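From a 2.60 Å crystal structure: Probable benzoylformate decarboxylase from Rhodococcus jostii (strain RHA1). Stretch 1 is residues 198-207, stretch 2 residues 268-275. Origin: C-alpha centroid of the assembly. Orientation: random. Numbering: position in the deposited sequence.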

ATOM      1  N   GLU C 198     -29.525   4.356  33.675  1.00 93.58           N
ATOM      2  CA  GLU C 198     -30.517   5.463  33.723  1.00 96.73           C
ATOM      3  C   GLU C 198     -31.234   5.495  32.368  1.00 93.01           C
ATOM      4  O   GLU C 198     -32.445   5.316  32.362  1.00 95.59           O
ATOM      5  CB  GLU C 198     -29.890   6.816  34.061  1.00104.41           C
ATOM      6  CG  GLU C 198     -30.932   7.895  34.336  1.00112.87           C
ATOM      7  CD  GLU C 198     -30.565   8.894  35.461  1.00126.57           C
ATOM      8  OE1 GLU C 198     -29.335   9.198  35.686  1.00131.40           O
ATOM      9  OE2 GLU C 198     -31.505   9.398  36.148  1.00137.55           O
ATOM     10  N   THR C 199     -30.516   5.597  31.254  1.00 89.61           N
ATOM     11  CA  THR C 199     -31.113   5.703  29.897  1.00 91.66           C
ATOM     12  C   THR C 199     -32.049   4.518  29.621  1.00 94.21           C
ATOM     13  O   THR C 199     -33.079   4.726  28.927  1.00 91.10           O
ATOM     14  CB  THR C 199     -30.066   5.703  28.779  1.00 91.89           C
ATOM     15  OG1 THR C 199     -28.965   6.504  29.189  1.00 98.94           O
ATOM     16  CG2 THR C 199     -30.591   6.250  27.472  1.00 93.17           C
ATOM     17  N   LEU C 200     -31.700   3.322  30.115  1.00 95.09           N
ATOM     18  CA  LEU C 200     -32.468   2.077  29.874  1.00 92.97           C
ATOM     19  C   LEU C 200     -33.743   2.091  30.715  1.00 93.49           C
ATOM     20  O   LEU C 200     -34.819   1.882  30.113  1.00103.86           O
ATOM     21  CB  LEU C 200     -31.595   0.854  30.174  1.00 91.77           C
ATOM     22  CG  LEU C 200     -30.639   0.450  29.051  1.00 89.49           C
ATOM     23  CD1 LEU C 200     -29.751  -0.697  29.478  1.00 88.04           C
ATOM     24  CD2 LEU C 200     -31.407   0.046  27.808  1.00 90.83           C
ATOM     25  N   GLU C 201     -33.651   2.342  32.025  1.00 89.63           N
ATOM     26  CA  GLU C 201     -34.827   2.393  32.928  1.00 89.75           C
ATOM     27  C   GLU C 201     -35.712   3.605  32.588  1.00 88.83           C
ATOM     28  O   GLU C 201     -36.920   3.548  32.905  1.00 83.97           O
ATOM     29  CB  GLU C 201     -34.360   2.405  34.377  1.00 91.50           C
ATOM     30  CG  GLU C 201     -33.618   1.144  34.776  1.00 94.19           C
ATOM     31  CD  GLU C 201     -32.956   1.219  36.151  1.00 98.51           C
ATOM     32  OE1 GLU C 201     -32.929   2.341  36.770  1.00100.14           O
ATOM     33  OE2 GLU C 201     -32.412   0.163  36.592  1.00102.27           O
ATOM     34  N   SER C 202     -35.124   4.659  31.992  1.00 89.10           N
ATOM     35  CA  SER C 202     -35.806   5.868  31.441  1.00 88.65           C
ATOM     36  C   SER C 202     -36.836   5.478  30.378  1.00 85.02           C
ATOM     37  O   SER C 202     -37.947   6.017  30.389  1.00 82.82           O
ATOM     38  CB  SER C 202     -34.837   6.820  30.797  1.00 88.63           C
ATOM     39  OG  SER C 202     -34.596   7.907  31.638  1.00 94.98           O
ATOM     40  N   ALA C 203     -36.413   4.675  29.411  1.00 83.76           N
ATOM     41  CA  ALA C 203     -37.092   4.535  28.111  1.00 84.12           C
ATOM     42  C   ALA C 203     -38.498   3.980  28.353  1.00 85.24           C
ATOM     43  O   ALA C 203     -38.640   3.069  29.185  1.00 87.25           O
ATOM     44  CB  ALA C 203     -36.261   3.674  27.208  1.00 83.78           C
ATOM     45  N   THR C 204     -39.499   4.584  27.715  1.00 85.20           N
ATOM     46  CA  THR C 204     -40.923   4.207  27.848  1.00 89.03           C
ATOM     47  C   THR C 204     -41.176   2.933  27.010  1.00 87.33           C
ATOM     48  O   THR C 204     -42.051   2.122  27.430  1.00 86.81           O
ATOM     49  CB  THR C 204     -41.839   5.361  27.415  1.00 92.85           C
ATOM     50  OG1 THR C 204     -41.630   5.522  26.003  1.00 98.84           O
ATOM     51  CG2 THR C 204     -41.613   6.652  28.176  1.00 90.14           C
ATOM     52  N   ASN C 205     -40.424   2.746  25.907  1.00 83.57           N
ATOM     53  CA  ASN C 205     -40.604   1.617  24.963  1.00 80.76           C
ATOM     54  C   ASN C 205     -39.293   1.297  24.233  1.00 77.38           C
ATOM     55  O   ASN C 205     -39.180   1.560  23.034  1.00 74.93           O
ATOM     56  CB  ASN C 205     -41.771   1.931  24.026  1.00 80.88           C
ATOM     57  CG  ASN C 205     -41.925   0.926  22.902  1.00 80.86           C
ATOM     58  OD1 ASN C 205     -41.634  -0.255  23.081  1.00 78.77           O
ATOM     59  ND2 ASN C 205     -42.323   1.392  21.723  1.00 80.28           N
ATOM     60  N   PRO C 206     -38.289   0.665  24.901  1.00 75.04           N
ATOM     61  CA  PRO C 206     -36.979   0.404  24.310  1.00 73.87           C
ATOM     62  C   PRO C 206     -36.941  -0.890  23.500  1.00 73.82           C
ATOM     63  O   PRO C 206     -37.793  -1.724  23.714  1.00 79.49           O
ATOM     64  CB  PRO C 206     -36.103   0.194  25.544  1.00 73.59           C
ATOM     65  CG  PRO C 206     -37.003  -0.513  26.496  1.00 73.26           C
ATOM     66  CD  PRO C 206     -38.352   0.125  26.260  1.00 74.41           C
ATOM     67  N   VAL C 207     -35.960  -1.039  22.617  1.00 72.10           N
ATOM     68  CA  VAL C 207     -35.763  -2.257  21.779  1.00 70.79           C
ATOM     69  C   VAL C 207     -34.270  -2.595  21.786  1.00 71.00           C
ATOM     70  O   VAL C 207     -33.452  -1.643  21.752  1.00 71.62           O
ATOM     71  CB  VAL C 207     -36.289  -2.047  20.349  1.00 70.06           C
ATOM     72  CG1 VAL C 207     -35.621  -0.901  19.602  1.00 69.64           C
ATOM     73  CG2 VAL C 207     -36.191  -3.323  19.541  1.00 69.85           C
TER
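Stretch 2 268-275: EGHDLILV

Stretch 2 is held to stretch 1 by a short parallel strand pairing and by the carboxylate of Asp271, which accepts hydrogen bonds from backbone amides just after helix 198-202. In the pairing, Val207 N donates to Leu272 O (2.9 Å) and Leu274 N to Val207 O (3.0 Å), so that both backbone polar groups of Val207 are spent on strand 272-275. Asp271, in a loop conformation just before that strand, turns its chi1 to p (55°) and accepts from two successive amides: Thr204 N to OD2 at 3.0 Å and Asn205 N to OD1 at 3.1 Å. A weak bond from Asn205 ND2 to Gly269 O (2.7 Å) extends the contact upstream, where Gly269 adopts a positive phi of 102°.

Val207 packs over one face of the His270 ring, with Val207 CB 3.7 Å from the ring centroid and almost on its normal; Asn205 O approaches the ring edge, 3.0 Å from His270 CD2. Val207 and its bridge partner Ile273 share a face of the sheet, and Val207 CG1 meets Ile273 CD1 at 3.6 Å. Leu272 points to the other face of the sheet, toward the helix, placing its CB 3.8 Å from Ala203 CB and its CD2 3.7 Å from Leu200 CD2. Leu274 CD2 reaches the same Leu200 CD2 at 3.9 Å. The helix crosses the strand at -134°, with the axes 9.9 Å apart at closest approach.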

ATOM      1  N   GLU C 268     -40.206   1.793  14.090  1.00 92.19           N
ATOM      2  CA  GLU C 268     -41.150   2.918  14.328  1.00 93.93           C
ATOM      3  C   GLU C 268     -41.848   2.657  15.675  1.00 91.16           C
ATOM      4  O   GLU C 268     -42.257   1.491  15.934  1.00 89.82           O
ATOM      5  CB  GLU C 268     -42.100   3.012  13.125  1.00 96.36           C
ATOM      6  CG  GLU C 268     -43.015   4.241  13.060  1.00101.56           C
ATOM      7  CD  GLU C 268     -44.419   4.009  12.447  1.00102.81           C
ATOM      8  OE1 GLU C 268     -44.623   2.978  11.736  1.00104.65           O
ATOM      9  OE2 GLU C 268     -45.342   4.830  12.711  1.00100.45           O
ATOM     10  N   GLY C 269     -41.912   3.678  16.530  1.00 88.64           N
ATOM     11  CA  GLY C 269     -42.583   3.590  17.837  1.00 88.82           C
ATOM     12  C   GLY C 269     -41.604   3.424  18.996  1.00 87.03           C
ATOM     13  O   GLY C 269     -42.017   3.583  20.139  1.00 87.83           O
ATOM     14  N   HIS C 270     -40.350   3.087  18.747  1.00 84.33           N
ATOM     15  CA  HIS C 270     -39.375   2.886  19.848  1.00 84.02           C
ATOM     16  C   HIS C 270     -38.587   4.172  20.101  1.00 82.57           C
ATOM     17  O   HIS C 270     -38.137   4.747  19.128  1.00 84.48           O
ATOM     18  CB  HIS C 270     -38.480   1.699  19.505  1.00 82.96           C
ATOM     19  CG  HIS C 270     -39.162   0.387  19.607  1.00 82.46           C
ATOM     20  ND1 HIS C 270     -39.427  -0.377  18.503  1.00 82.86           N
ATOM     21  CD2 HIS C 270     -39.600  -0.306  20.672  1.00 82.41           C
ATOM     22  CE1 HIS C 270     -40.011  -1.498  18.876  1.00 84.57           C
ATOM     23  NE2 HIS C 270     -40.119  -1.474  20.204  1.00 83.54           N
ATOM     24  N   ASP C 271     -38.411   4.565  21.363  1.00 81.87           N
ATOM     25  CA  ASP C 271     -37.722   5.830  21.787  1.00 81.97           C
ATOM     26  C   ASP C 271     -36.229   5.578  22.039  1.00 81.07           C
ATOM     27  O   ASP C 271     -35.430   6.564  21.980  1.00 81.68           O
ATOM     28  CB  ASP C 271     -38.354   6.452  23.040  1.00 82.00           C
ATOM     29  CG  ASP C 271     -38.443   5.542  24.249  1.00 82.80           C
ATOM     30  OD1 ASP C 271     -38.562   4.339  24.082  1.00 83.34           O
ATOM     31  OD2 ASP C 271     -38.407   6.060  25.365  1.00 89.92           O
ATOM     32  N   LEU C 272     -35.864   4.320  22.324  1.00 79.28           N
ATOM     33  CA  LEU C 272     -34.453   3.891  22.512  1.00 76.69           C
ATOM     34  C   LEU C 272     -34.188   2.595  21.736  1.00 73.23           C
ATOM     35  O   LEU C 272     -34.794   1.596  22.100  1.00 71.49           O
ATOM     36  CB  LEU C 272     -34.195   3.713  24.010  1.00 75.87           C
ATOM     37  CG  LEU C 272     -32.728   3.491  24.337  1.00 76.70           C
ATOM     38  CD1 LEU C 272     -31.954   4.803  24.264  1.00 76.58           C
ATOM     39  CD2 LEU C 272     -32.599   2.826  25.685  1.00 78.24           C
ATOM     40  N   ILE C 273     -33.320   2.669  20.725  1.00 70.72           N
ATOM     41  CA  ILE C 273     -32.674   1.511  20.051  1.00 70.05           C
ATOM     42  C   ILE C 273     -31.338   1.308  20.769  1.00 70.40           C
ATOM     43  O   ILE C 273     -30.432   2.109  20.532  1.00 69.43           O
ATOM     44  CB  ILE C 273     -32.397   1.757  18.538  1.00 69.75           C
ATOM     45  CG1 ILE C 273     -33.438   2.587  17.770  1.00 69.87           C
ATOM     46  CG2 ILE C 273     -32.101   0.458  17.830  1.00 68.52           C
ATOM     47  CD1 ILE C 273     -34.816   2.209  18.010  1.00 70.34           C
ATOM     48  N   LEU C 274     -31.180   0.257  21.578  1.00 70.59           N
ATOM     49  CA  LEU C 274     -29.854  -0.159  22.083  1.00 69.54           C
ATOM     50  C   LEU C 274     -29.318  -1.251  21.164  1.00 69.82           C
ATOM     51  O   LEU C 274     -29.866  -2.361  21.152  1.00 70.89           O
ATOM     52  CB  LEU C 274     -29.980  -0.655  23.517  1.00 70.23           C
ATOM     53  CG  LEU C 274     -28.719  -1.297  24.074  1.00 71.70           C
ATOM     54  CD1 LEU C 274     -27.590  -0.265  24.166  1.00 74.90           C
ATOM     55  CD2 LEU C 274     -29.028  -1.925  25.419  1.00 72.83           C
ATOM     56  N   VAL C 275     -28.284  -0.940  20.392  1.00 70.11           N
ATOM     57  CA  VAL C 275     -27.594  -1.896  19.475  1.00 68.95           C
ATOM     58  C   VAL C 275     -26.374  -2.414  20.220  1.00 67.17           C
ATOM     59  O   VAL C 275     -25.533  -1.616  20.478  1.00 66.78           O
ATOM     60  CB  VAL C 275     -27.172  -1.226  18.151  1.00 69.42           C
ATOM     61  CG1 VAL C 275     -26.396  -2.184  17.252  1.00 68.81           C
ATOM     62  CG2 VAL C 275     -28.383  -0.625  17.430  1.00 70.51           C
TER